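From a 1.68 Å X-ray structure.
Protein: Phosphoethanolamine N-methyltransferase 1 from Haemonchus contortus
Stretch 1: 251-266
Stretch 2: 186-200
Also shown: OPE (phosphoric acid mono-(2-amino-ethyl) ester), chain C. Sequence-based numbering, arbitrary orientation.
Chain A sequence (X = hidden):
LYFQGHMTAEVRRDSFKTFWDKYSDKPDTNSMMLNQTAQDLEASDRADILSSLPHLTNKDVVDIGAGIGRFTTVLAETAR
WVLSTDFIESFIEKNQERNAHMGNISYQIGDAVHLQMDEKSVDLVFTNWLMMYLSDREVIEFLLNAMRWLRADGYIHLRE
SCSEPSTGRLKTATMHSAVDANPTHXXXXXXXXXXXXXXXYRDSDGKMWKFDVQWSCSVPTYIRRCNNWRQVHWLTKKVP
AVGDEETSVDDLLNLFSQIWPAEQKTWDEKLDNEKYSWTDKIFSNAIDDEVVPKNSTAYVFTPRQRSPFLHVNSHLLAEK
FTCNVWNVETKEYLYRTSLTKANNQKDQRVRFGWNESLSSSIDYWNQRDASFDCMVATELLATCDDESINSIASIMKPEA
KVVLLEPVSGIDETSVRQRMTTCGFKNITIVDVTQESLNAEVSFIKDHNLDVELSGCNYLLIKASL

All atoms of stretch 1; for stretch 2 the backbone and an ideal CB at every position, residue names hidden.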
# COMPACT_ATOMS: atom_id res chain seq x y z
N ASP A 251 -5.60 -5.64 -22.85
CA ASP A 251 -5.45 -6.79 -21.95
C ASP A 251 -5.41 -6.34 -20.49
O ASP A 251 -5.94 -7.01 -19.61
CB ASP A 251 -4.17 -7.58 -22.29
CG ASP A 251 -4.37 -8.55 -23.45
OD1 ASP A 251 -5.43 -8.51 -24.11
OD2 ASP A 251 -3.44 -9.36 -23.70
N LEU A 252 -4.77 -5.20 -20.24
CA LEU A 252 -4.68 -4.65 -18.89
C LEU A 252 -6.01 -4.04 -18.48
O LEU A 252 -6.42 -4.16 -17.33
CB LEU A 252 -3.58 -3.60 -18.82
CG LEU A 252 -2.15 -4.13 -18.84
CD1 LEU A 252 -1.15 -3.00 -19.06
CD2 LEU A 252 -1.85 -4.88 -17.55
N LEU A 253 -6.68 -3.40 -19.43
CA LEU A 253 -7.95 -2.72 -19.16
C LEU A 253 -9.04 -3.70 -18.73
O LEU A 253 -9.79 -3.42 -17.80
CB LEU A 253 -8.39 -1.91 -20.39
CG LEU A 253 -9.56 -0.94 -20.18
CD1 LEU A 253 -9.28 0.04 -19.06
CD2 LEU A 253 -9.87 -0.20 -21.47
N ASN A 254 -9.12 -4.84 -19.41
CA ASN A 254 -10.07 -5.87 -19.01
C ASN A 254 -9.91 -6.26 -17.55
O ASN A 254 -10.88 -6.38 -16.81
CB ASN A 254 -9.89 -7.12 -19.87
CG ASN A 254 -10.80 -8.25 -19.45
OD1 ASN A 254 -11.98 -8.03 -19.15
ND2 ASN A 254 -10.25 -9.46 -19.39
N LEU A 255 -8.66 -6.45 -17.15
CA LEU A 255 -8.37 -6.84 -15.78
C LEU A 255 -8.69 -5.72 -14.79
O LEU A 255 -9.38 -5.93 -13.80
CB LEU A 255 -6.91 -7.26 -15.66
CG LEU A 255 -6.53 -8.49 -16.48
CD1 LEU A 255 -5.05 -8.73 -16.40
CD2 LEU A 255 -7.29 -9.70 -15.98
N PHE A 256 -8.18 -4.53 -15.09
CA PHE A 256 -8.26 -3.39 -14.18
C PHE A 256 -9.70 -2.90 -14.01
O PHE A 256 -10.09 -2.49 -12.93
CB PHE A 256 -7.34 -2.28 -14.71
CG PHE A 256 -7.12 -1.13 -13.75
CD1 PHE A 256 -6.68 -1.35 -12.45
CD2 PHE A 256 -7.30 0.18 -14.18
CE1 PHE A 256 -6.45 -0.28 -11.59
CE2 PHE A 256 -7.08 1.25 -13.33
CZ PHE A 256 -6.65 1.02 -12.03
N SER A 257 -10.48 -2.98 -15.08
CA SER A 257 -11.83 -2.40 -15.09
C SER A 257 -12.93 -3.37 -14.69
O SER A 257 -13.94 -2.96 -14.11
CB SER A 257 -12.17 -1.83 -16.47
OG SER A 257 -11.57 -0.56 -16.67
N GLN A 258 -12.75 -4.65 -15.01
CA GLN A 258 -13.81 -5.64 -14.80
C GLN A 258 -13.43 -6.83 -13.91
O GLN A 258 -14.04 -7.05 -12.87
CB GLN A 258 -14.34 -6.15 -16.15
CG GLN A 258 -15.73 -5.63 -16.52
CD GLN A 258 -15.77 -4.13 -16.76
OE1 GLN A 258 -15.05 -3.61 -17.61
NE2 GLN A 258 -16.63 -3.44 -16.02
N ILE A 259 -12.42 -7.60 -14.33
CA ILE A 259 -12.04 -8.83 -13.64
C ILE A 259 -11.65 -8.64 -12.17
O ILE A 259 -12.20 -9.28 -11.27
CB ILE A 259 -10.87 -9.54 -14.36
CG1 ILE A 259 -11.22 -9.86 -15.82
CG2 ILE A 259 -10.48 -10.81 -13.60
CD1 ILE A 259 -12.26 -10.95 -16.00
N TRP A 260 -10.68 -7.75 -11.94
CA TRP A 260 -10.18 -7.49 -10.59
C TRP A 260 -11.19 -6.86 -9.62
O TRP A 260 -11.31 -7.32 -8.49
CB TRP A 260 -8.88 -6.67 -10.64
CG TRP A 260 -7.72 -7.38 -11.27
CD1 TRP A 260 -7.57 -8.73 -11.45
CD2 TRP A 260 -6.54 -6.77 -11.81
NE1 TRP A 260 -6.37 -8.99 -12.06
CE2 TRP A 260 -5.72 -7.80 -12.30
CE3 TRP A 260 -6.10 -5.45 -11.93
CZ2 TRP A 260 -4.48 -7.56 -12.90
CZ3 TRP A 260 -4.88 -5.21 -12.52
CH2 TRP A 260 -4.08 -6.25 -13.00
N PRO A 261 -11.92 -5.81 -10.05
CA PRO A 261 -12.87 -5.24 -9.08
C PRO A 261 -13.94 -6.25 -8.69
O PRO A 261 -14.47 -6.21 -7.58
CB PRO A 261 -13.51 -4.08 -9.86
CG PRO A 261 -12.48 -3.71 -10.89
CD PRO A 261 -11.87 -5.02 -11.29
N ALA A 262 -14.25 -7.17 -9.60
CA ALA A 262 -15.20 -8.23 -9.33
C ALA A 262 -14.63 -9.20 -8.30
O ALA A 262 -15.31 -9.55 -7.33
CB ALA A 262 -15.53 -8.97 -10.61
N GLU A 263 -13.38 -9.62 -8.50
CA GLU A 263 -12.73 -10.53 -7.57
C GLU A 263 -12.57 -9.89 -6.20
O GLU A 263 -12.72 -10.56 -5.19
CB GLU A 263 -11.37 -10.99 -8.11
CG GLU A 263 -11.48 -11.87 -9.35
CD GLU A 263 -10.14 -12.16 -10.02
OE1 GLU A 263 -9.12 -11.56 -9.63
OE2 GLU A 263 -10.11 -12.99 -10.95
N GLN A 264 -12.28 -8.59 -6.17
CA GLN A 264 -12.22 -7.88 -4.90
C GLN A 264 -13.56 -7.93 -4.18
O GLN A 264 -13.62 -8.21 -2.98
CB GLN A 264 -11.82 -6.41 -5.08
CG GLN A 264 -11.78 -5.64 -3.77
CD GLN A 264 -10.71 -6.15 -2.81
OE1 GLN A 264 -9.53 -5.84 -2.96
NE2 GLN A 264 -11.12 -6.94 -1.83
N LYS A 265 -14.64 -7.68 -4.91
CA LYS A 265 -15.97 -7.67 -4.30
C LYS A 265 -16.34 -9.00 -3.65
O LYS A 265 -16.99 -9.01 -2.60
CB LYS A 265 -17.05 -7.24 -5.29
CG LYS A 265 -17.16 -5.73 -5.54
CD LYS A 265 -16.87 -4.90 -4.29
CE LYS A 265 -17.94 -5.04 -3.20
NZ LYS A 265 -17.52 -4.35 -1.95
N THR A 266 -15.92 -10.12 -4.23
CA THR A 266 -16.20 -11.41 -3.61
C THR A 266 -15.44 -11.58 -2.29
O THR A 266 -15.93 -12.21 -1.36
CB THR A 266 -15.91 -12.62 -4.53
OG1 THR A 266 -14.50 -12.85 -4.60
CG2 THR A 266 -16.46 -12.38 -5.92
N UNK A 186 -12.46 6.83 -6.87
CA UNK A 186 -11.90 6.26 -5.64
C UNK A 186 -11.80 4.75 -5.77
O UNK A 186 -12.73 4.02 -5.43
CB UNK A 186 -12.75 6.63 -4.43
N UNK A 187 -10.67 4.28 -6.29
CA UNK A 187 -10.48 2.87 -6.58
C UNK A 187 -10.05 2.09 -5.34
O UNK A 187 -9.62 2.69 -4.36
CB UNK A 187 -9.44 2.70 -7.69
N UNK A 188 -10.17 0.77 -5.39
CA UNK A 188 -9.65 -0.07 -4.32
C UNK A 188 -8.13 -0.10 -4.39
O UNK A 188 -7.57 -0.18 -5.48
CB UNK A 188 -10.22 -1.49 -4.41
N UNK A 189 -7.48 -0.06 -3.23
CA UNK A 189 -6.01 -0.09 -3.15
C UNK A 189 -5.42 -1.29 -3.86
O UNK A 189 -4.36 -1.20 -4.47
CB UNK A 189 -5.56 -0.09 -1.69
N UNK A 190 -6.12 -2.42 -3.79
CA UNK A 190 -5.65 -3.66 -4.40
C UNK A 190 -5.51 -3.56 -5.92
O UNK A 190 -4.65 -4.22 -6.51
CB UNK A 190 -6.61 -4.80 -4.05
N UNK A 191 -6.33 -2.72 -6.54
CA UNK A 191 -6.32 -2.57 -7.99
C UNK A 191 -5.08 -1.86 -8.48
O UNK A 191 -4.54 -2.16 -9.55
CB UNK A 191 -7.56 -1.81 -8.45
N UNK A 192 -4.63 -0.88 -7.71
CA UNK A 192 -3.42 -0.17 -8.06
C UNK A 192 -2.24 -1.13 -7.97
O UNK A 192 -1.46 -1.24 -8.91
CB UNK A 192 -3.21 1.04 -7.15
N UNK A 193 -2.13 -1.85 -6.86
CA UNK A 193 -1.03 -2.80 -6.67
C UNK A 193 -1.00 -3.85 -7.78
O UNK A 193 0.05 -4.09 -8.38
CB UNK A 193 -1.15 -3.49 -5.31
N UNK A 194 -2.14 -4.45 -8.06
CA UNK A 194 -2.21 -5.49 -9.09
C UNK A 194 -1.89 -4.96 -10.48
O UNK A 194 -1.20 -5.63 -11.25
CB UNK A 194 -3.60 -6.13 -9.10
N UNK A 195 -2.37 -3.77 -10.81
CA UNK A 195 -2.07 -3.18 -12.11
C UNK A 195 -0.57 -2.98 -12.27
O UNK A 195 0.00 -3.33 -13.28
CB UNK A 195 -2.80 -1.85 -12.28
N UNK A 196 0.06 -2.43 -11.24
CA UNK A 196 1.49 -2.18 -11.27
C UNK A 196 2.28 -3.46 -11.51
O UNK A 196 3.19 -3.50 -12.33
CB UNK A 196 1.94 -1.53 -9.96
N UNK A 197 1.91 -4.52 -10.79
CA UNK A 197 2.61 -5.80 -10.88
C UNK A 197 2.37 -6.48 -12.22
O UNK A 197 3.20 -7.26 -12.68
CB UNK A 197 2.17 -6.72 -9.74
N UNK A 198 1.24 -6.18 -12.85
CA UNK A 198 0.87 -6.83 -14.11
C UNK A 198 1.67 -6.31 -15.30
O UNK A 198 2.01 -7.08 -16.20
CB UNK A 198 -0.62 -6.63 -14.38
N UNK A 199 1.95 -5.01 -15.31
CA UNK A 199 2.55 -4.35 -16.47
C UNK A 199 3.83 -5.02 -16.96
O UNK A 199 4.74 -5.32 -16.18
CB UNK A 199 2.85 -2.89 -16.13
N UNK A 200 3.88 -5.26 -18.27
CA UNK A 200 5.09 -5.71 -18.95
C UNK A 200 5.25 -4.82 -20.17
O UNK A 200 4.40 -4.83 -21.06
CB UNK A 200 5.02 -7.19 -19.33
CA OPE C . -7.84 14.95 -1.88
CB OPE C . -7.05 16.05 -2.50
O1 OPE C . -10.38 14.31 -0.69
O2 OPE C . -9.52 12.25 -1.71
O3 OPE C . -11.21 13.60 -2.95
O4 OPE C . -8.88 14.45 -2.65
N OPE C . -6.54 15.83 -3.83
P OPE C . -10.03 13.63 -2.00

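Position 186 lies in extended backbone, with no atom of stretch 1 near its ideal CB, so the contact sets no rule. It is Tyr 186, whose OH donates a hydrogen bond to OPE O3 at 2.5 Å, apt for a phosphoethanolamine methyltransferase.

At 187 CA-to-CB points toward stretch 1, but the ideal CB stops 5.4 Å from Phe 256 CZ; a long chain with an aliphatic stem would bridge that gap. Arg 187 does so, its CD 3.6 Å from Phe 256 CZ.

Position 188 also points toward stretch 1, its ideal CB 4.5 Å from Gln 264 CG. A broad apolar group, aliphatic or aromatic, would fit. Phe 188 lays CD2 3.5 Å from Gln 264 CG.

At 190 the ideal CB is 3.3 Å from Gln 264 OE1, a tight spot offering an acceptor. Something small is favoured, ideally a donor. Ser 190, chi1 p, donates from OG to Gln 264 OE1 at 2.5 Å.

Position 191 points sideways, its ideal CB 3.7 Å from Phe 256 CE1, with Trp 260 and Pro 261 within reach of a longer chain. Leucine, isoleucine or methionine could serve. Leu 191 brings CD2 to 3.5 Å from Trp 260 CB and CD1 to 3.8 Å from Pro 261 CG.

Position 192 points away, leaving the choice loose. Tyr 192 still brings CE1 within 4.5 Å of Phe 256 CZ, and its OH accepts a hydrogen bond from Arg 187 NH1 (3.1 Å).

At 194 the ideal CB is 3.8 Å from Trp 260 CZ3. A flexible aliphatic chain could cover the indole. Lys 194 places CE over the five-membered ring of Trp 260, 3.7 Å from its centroid; NZ is farther, at most a weak cation-pi attraction.

At 195 CA-to-CB points sideways, and the ideal CB lies near both Phe 256 CD1 (3.9 Å) and Trp 260 CZ3 (4.0 Å); a branched aliphatic suits. Leu 195 (t, p) sets CD2 over the Phe 256 face, 3.8 Å from the ring centroid, and CD1 4.1 Å from Leu 252 CD2.

Positions 189, 193, 196 and 197 make no contact: Ser 189, Ile 193, Leu 196 and Arg 197.

At 198 the ideal CB already touches Trp 260 CH2 (3.7 Å) and Leu 252 CD2 (3.8 Å), so a small apolar residue suffices. Ala 198 helps residues 191, 194 and 195 surround the Trp 260 knob.

Position 199 leaves the helix; Leu 252 invites an aliphatic, and Ile 199 answers, CG1 4.0 Å from Leu 252 CD1. Position 200 is unconstrained here; Arg 200 NH1 bonds back to the Arg 197 and Ile 199 carbonyls.

Stretch 2 (186-200) YRFSSLYIKLLRAIR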
# COMPACT_ATOMS: atom_id res chain seq x y z
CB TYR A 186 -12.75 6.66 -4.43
CG TYR A 186 -12.86 8.15 -4.26
CD1 TYR A 186 -11.78 8.89 -3.80
CD2 TYR A 186 -14.03 8.82 -4.58
CE1 TYR A 186 -11.87 10.26 -3.65
CE2 TYR A 186 -14.13 10.19 -4.43
CZ TYR A 186 -13.05 10.90 -3.97
OH TYR A 186 -13.14 12.26 -3.83
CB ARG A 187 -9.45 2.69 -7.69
CG ARG A 187 -9.80 3.43 -8.98
CD ARG A 187 -8.84 3.11 -10.10
NE ARG A 187 -9.27 3.71 -11.36
CZ ARG A 187 -8.90 4.92 -11.78
NH1 ARG A 187 -8.09 5.65 -11.04
NH2 ARG A 187 -9.36 5.39 -12.93
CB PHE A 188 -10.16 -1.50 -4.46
CG PHE A 188 -11.65 -1.61 -4.59
CD1 PHE A 188 -12.49 -0.76 -3.89
CD2 PHE A 188 -12.21 -2.57 -5.41
CE1 PHE A 188 -13.87 -0.87 -4.00
CE2 PHE A 188 -13.58 -2.69 -5.53
CZ PHE A 188 -14.41 -1.84 -4.83
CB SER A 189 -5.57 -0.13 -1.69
OG SER A 189 -6.28 -1.13 -0.98
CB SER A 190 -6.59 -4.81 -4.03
OG SER A 190 -7.92 -4.46 -4.32
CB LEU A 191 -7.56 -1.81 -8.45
CG LEU A 191 -8.88 -2.47 -8.06
CD1 LEU A 191 -10.06 -1.74 -8.68
CD2 LEU A 191 -8.88 -3.92 -8.49
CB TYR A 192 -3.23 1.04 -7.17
CG TYR A 192 -4.19 2.18 -7.47
CD1 TYR A 192 -4.18 2.80 -8.71
CD2 TYR A 192 -5.06 2.66 -6.50
CE1 TYR A 192 -5.03 3.86 -8.98
CE2 TYR A 192 -5.91 3.72 -6.76
CZ TYR A 192 -5.89 4.31 -8.01
OH TYR A 192 -6.74 5.35 -8.28
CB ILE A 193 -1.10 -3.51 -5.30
CG1 ILE A 193 -1.11 -2.50 -4.16
CG2 ILE A 193 0.07 -4.47 -5.14
CD1 ILE A 193 -1.60 -3.08 -2.83
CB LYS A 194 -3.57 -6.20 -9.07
CG LYS A 194 -3.79 -7.04 -7.81
CD LYS A 194 -5.04 -7.92 -7.90
CE LYS A 194 -4.83 -9.12 -8.81
NZ LYS A 194 -3.69 -9.96 -8.37
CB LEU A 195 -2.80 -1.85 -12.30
CG LEU A 195 -2.42 -1.10 -13.59
CD1 LEU A 195 -2.63 -1.98 -14.81
CD2 LEU A 195 -3.21 0.19 -13.72
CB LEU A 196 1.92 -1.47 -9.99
CG LEU A 196 1.47 -0.01 -9.86
CD1 LEU A 196 1.51 0.47 -8.41
CD2 LEU A 196 2.34 0.87 -10.73
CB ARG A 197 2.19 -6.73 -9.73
CG ARG A 197 2.56 -6.24 -8.34
CD ARG A 197 2.19 -7.25 -7.28
NE ARG A 197 3.04 -8.43 -7.33
CZ ARG A 197 2.77 -9.60 -6.75
NH1 ARG A 197 1.64 -9.75 -6.07
NH2 ARG A 197 3.61 -10.61 -6.85
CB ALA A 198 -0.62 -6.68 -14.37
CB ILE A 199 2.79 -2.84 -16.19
CG1 ILE A 199 1.47 -2.08 -16.23
CG2 ILE A 199 3.75 -2.24 -17.22
CD1 ILE A 199 1.58 -0.64 -15.74
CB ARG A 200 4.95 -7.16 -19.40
CG ARG A 200 4.78 -8.16 -18.27
CD ARG A 200 6.00 -8.17 -17.38
NE ARG A 200 5.88 -9.15 -16.31
CZ ARG A 200 5.25 -8.93 -15.17
NH1 ARG A 200 4.67 -7.76 -14.93
NH2 ARG A 200 5.19 -9.89 -14.26
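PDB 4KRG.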